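Local coordinates for protein alginate lyase AlgAT5 (Defluviitalea, PDB 5ZQI) that probably depolymerises alginate by beta-elimination, as a polysaccharide lyase of family 7 built on a beta-sandwich fold, at residues A134-M145 and K230-A239. Residues are numbered along the deposited sequence; the frame is centred on the assembly and turned at random.
Sequences ASWSTTSGTHTM and KSVSGCYFKA
W136 and F237 meet where the two sheets of a beta-sandwich close on each other, and they illustrate how one aromatic pair can be packed from several sides. CZ2 of W136 stands 3.4 Å above the centre of the F237 ring, the planes inclined at 48°, while CB of M145 covers the opposite face in a CH-pi contact. M145 leaves its backbone with CG anti to N (chi1 180°) and then bends at chi3, which brings CE to 3.6 Å from F237 CD1, while SD lies obliquely beside the ring in a Met-aromatic contact. The six-membered ring of W136 is itself roofed by C235, whose CB lies 3.6 Å from its centroid, and H143 CB backs the other face of the indole. Paired backbone bonds join W136 and C235, and with G234 also facing W136 they form a G1 beta bulge.

Further along, T138 OG1 gives a bond to K230 O (2.6 Å) and receives one from V232 N (3.1 Å), chi1 63° turning the hydroxyl to both. Toward solvent the contact thins: a water bridges S135 OG and G234 N, and T139 CG2 meets S231 OG at 3.5 Å. Strand 142-153, between 256-269 and 205-212, and strand 236-239, paired with 120-127 and 160-167, belong to opposing sheets; OE1 of E125 in strand 120-127 takes a hydrogen bond from W136 NE1, and I166 of strand 160-167 touches W136, C235 and F237.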
# COMPACT_ATOMS: atom_id res chain seq x y z
N ALA A 134 9.92 1.01 -11.44
CA ALA A 134 10.03 -0.44 -11.46
C ALA A 134 9.02 -1.04 -12.43
O ALA A 134 7.90 -0.56 -12.58
CB ALA A 134 9.78 -1.01 -10.05
N SER A 135 9.42 -2.16 -13.05
CA SER A 135 8.57 -2.87 -13.99
C SER A 135 9.05 -4.30 -14.09
O SER A 135 10.14 -4.55 -14.62
CB SER A 135 8.60 -2.19 -15.35
OG SER A 135 7.84 -2.91 -16.31
N TRP A 136 8.25 -5.24 -13.62
CA TRP A 136 8.67 -6.64 -13.63
C TRP A 136 7.51 -7.54 -14.00
O TRP A 136 6.37 -7.11 -14.15
CB TRP A 136 9.33 -7.01 -12.28
CG TRP A 136 8.59 -6.53 -11.06
CD1 TRP A 136 8.88 -5.42 -10.31
CD2 TRP A 136 7.47 -7.16 -10.43
NE1 TRP A 136 7.99 -5.30 -9.29
CE2 TRP A 136 7.12 -6.37 -9.32
CE3 TRP A 136 6.71 -8.31 -10.71
CZ2 TRP A 136 6.05 -6.69 -8.50
CZ3 TRP A 136 5.66 -8.63 -9.88
CH2 TRP A 136 5.35 -7.83 -8.78
N SER A 137 7.81 -8.83 -14.16
CA SER A 137 6.86 -9.80 -14.68
C SER A 137 6.64 -10.93 -13.69
O SER A 137 7.56 -11.39 -13.02
CB SER A 137 7.39 -10.35 -15.99
OG SER A 137 6.70 -11.51 -16.43
N THR A 138 5.41 -11.43 -13.64
CA THR A 138 5.14 -12.58 -12.78
C THR A 138 5.70 -13.89 -13.34
O THR A 138 5.64 -14.90 -12.64
CB THR A 138 3.65 -12.77 -12.57
OG1 THR A 138 3.01 -13.04 -13.81
CG2 THR A 138 2.99 -11.53 -11.95
N THR A 139 6.20 -13.89 -14.57
CA THR A 139 6.71 -15.10 -15.22
C THR A 139 8.22 -15.12 -15.41
O THR A 139 8.74 -16.11 -15.93
CB THR A 139 6.03 -15.30 -16.59
OG1 THR A 139 6.16 -14.10 -17.37
CG2 THR A 139 4.57 -15.64 -16.41
N SER A 140 8.93 -14.08 -15.02
CA SER A 140 10.39 -14.06 -15.12
C SER A 140 10.95 -13.49 -13.84
O SER A 140 10.70 -12.32 -13.52
CB SER A 140 10.85 -13.22 -16.30
OG SER A 140 12.27 -13.31 -16.45
N GLY A 141 11.71 -14.30 -13.11
CA GLY A 141 12.26 -13.88 -11.84
C GLY A 141 11.29 -14.11 -10.70
O GLY A 141 10.19 -14.62 -10.85
N THR A 142 11.73 -13.68 -9.52
CA THR A 142 10.97 -13.81 -8.29
C THR A 142 10.95 -12.45 -7.60
O THR A 142 12.00 -11.85 -7.38
CB THR A 142 11.56 -14.89 -7.36
OG1 THR A 142 11.62 -16.14 -8.07
CG2 THR A 142 10.72 -15.04 -6.14
N HIS A 143 9.75 -11.98 -7.28
CA HIS A 143 9.49 -10.62 -6.83
C HIS A 143 8.69 -10.68 -5.54
O HIS A 143 7.59 -11.23 -5.52
CB HIS A 143 8.75 -9.86 -7.93
CG HIS A 143 9.32 -10.15 -9.27
ND1 HIS A 143 10.54 -9.65 -9.68
CD2 HIS A 143 8.92 -11.00 -10.24
CE1 HIS A 143 10.82 -10.13 -10.87
NE2 HIS A 143 9.86 -10.97 -11.23
N THR A 144 9.24 -10.10 -4.47
CA THR A 144 8.67 -10.26 -3.14
C THR A 144 8.52 -8.92 -2.45
O THR A 144 9.43 -8.09 -2.52
CB THR A 144 9.58 -11.14 -2.29
OG1 THR A 144 9.79 -12.40 -2.93
CG2 THR A 144 9.01 -11.37 -0.88
N MET A 145 7.39 -8.71 -1.78
CA MET A 145 7.19 -7.59 -0.87
C MET A 145 6.71 -8.12 0.47
O MET A 145 5.79 -8.96 0.52
CB MET A 145 6.18 -6.59 -1.41
CG MET A 145 5.97 -5.40 -0.44
SD MET A 145 5.03 -4.02 -1.11
CE MET A 145 3.49 -4.79 -1.59
N LYS A 230 -1.42 -16.06 -12.53
CA LYS A 230 -1.40 -14.76 -13.18
C LYS A 230 -0.11 -14.58 -13.98
O LYS A 230 1.00 -14.69 -13.43
CB LYS A 230 -1.57 -13.66 -12.12
CG LYS A 230 -1.69 -12.26 -12.72
CD LYS A 230 -2.96 -12.09 -13.49
CE LYS A 230 -4.15 -11.76 -12.61
NZ LYS A 230 -5.33 -11.37 -13.44
N SER A 231 -0.27 -14.29 -15.25
CA SER A 231 0.82 -14.05 -16.19
C SER A 231 0.66 -12.62 -16.68
O SER A 231 -0.18 -12.35 -17.54
CB SER A 231 0.77 -15.06 -17.32
OG SER A 231 1.74 -14.77 -18.33
N VAL A 232 1.46 -11.70 -16.12
CA VAL A 232 1.38 -10.28 -16.47
C VAL A 232 2.75 -9.64 -16.28
O VAL A 232 3.49 -9.99 -15.35
CB VAL A 232 0.29 -9.57 -15.63
CG1 VAL A 232 0.53 -9.78 -14.15
CG2 VAL A 232 0.22 -8.08 -15.94
N SER A 233 3.08 -8.69 -17.15
CA SER A 233 4.30 -7.89 -17.06
C SER A 233 3.94 -6.42 -16.82
O SER A 233 2.77 -6.03 -16.73
CB SER A 233 5.18 -8.07 -18.30
OG SER A 233 4.52 -7.64 -19.45
N GLY A 234 4.98 -5.60 -16.65
CA GLY A 234 4.77 -4.22 -16.26
C GLY A 234 4.26 -4.05 -14.85
O GLY A 234 3.65 -3.02 -14.52
N CYS A 235 4.57 -4.99 -13.98
CA CYS A 235 4.12 -4.93 -12.60
C CYS A 235 5.05 -4.13 -11.71
O CYS A 235 6.26 -4.04 -11.95
CB CYS A 235 3.98 -6.32 -11.97
SG CYS A 235 2.72 -7.37 -12.69
N TYR A 236 4.48 -3.60 -10.64
CA TYR A 236 5.24 -2.94 -9.58
C TYR A 236 4.44 -2.99 -8.29
O TYR A 236 3.21 -3.12 -8.28
CB TYR A 236 5.57 -1.49 -9.97
CG TYR A 236 4.39 -0.64 -10.41
CD1 TYR A 236 3.94 -0.65 -11.74
CD2 TYR A 236 3.74 0.19 -9.52
CE1 TYR A 236 2.88 0.11 -12.13
CE2 TYR A 236 2.66 0.96 -9.91
CZ TYR A 236 2.26 0.93 -11.22
OH TYR A 236 1.20 1.71 -11.63
N PHE A 237 5.17 -2.88 -7.19
CA PHE A 237 4.56 -2.90 -5.86
C PHE A 237 4.12 -1.51 -5.42
O PHE A 237 4.70 -0.49 -5.84
CB PHE A 237 5.55 -3.46 -4.81
CG PHE A 237 5.82 -4.95 -4.94
CD1 PHE A 237 4.79 -5.88 -4.82
CD2 PHE A 237 7.11 -5.41 -5.12
CE1 PHE A 237 5.04 -7.24 -4.95
CE2 PHE A 237 7.37 -6.78 -5.22
CZ PHE A 237 6.34 -7.69 -5.12
N LYS A 238 3.12 -1.49 -4.53
CA LYS A 238 2.70 -0.29 -3.82
C LYS A 238 2.44 -0.63 -2.37
O LYS A 238 2.03 -1.74 -2.07
CB LYS A 238 1.42 0.34 -4.39
CG LYS A 238 1.45 0.54 -5.91
CD LYS A 238 0.35 1.50 -6.33
CE LYS A 238 0.92 2.94 -6.17
NZ LYS A 238 -0.08 4.02 -6.33
N ALA A 239 2.67 0.34 -1.47
CA ALA A 239 2.39 0.14 -0.05
C ALA A 239 2.07 1.50 0.56
O ALA A 239 2.63 2.53 0.16
CB ALA A 239 3.58 -0.49 0.68
O HOH W 1 7.98 -5.88 -17.06
O HOH W 2 4.19 -12.35 -17.85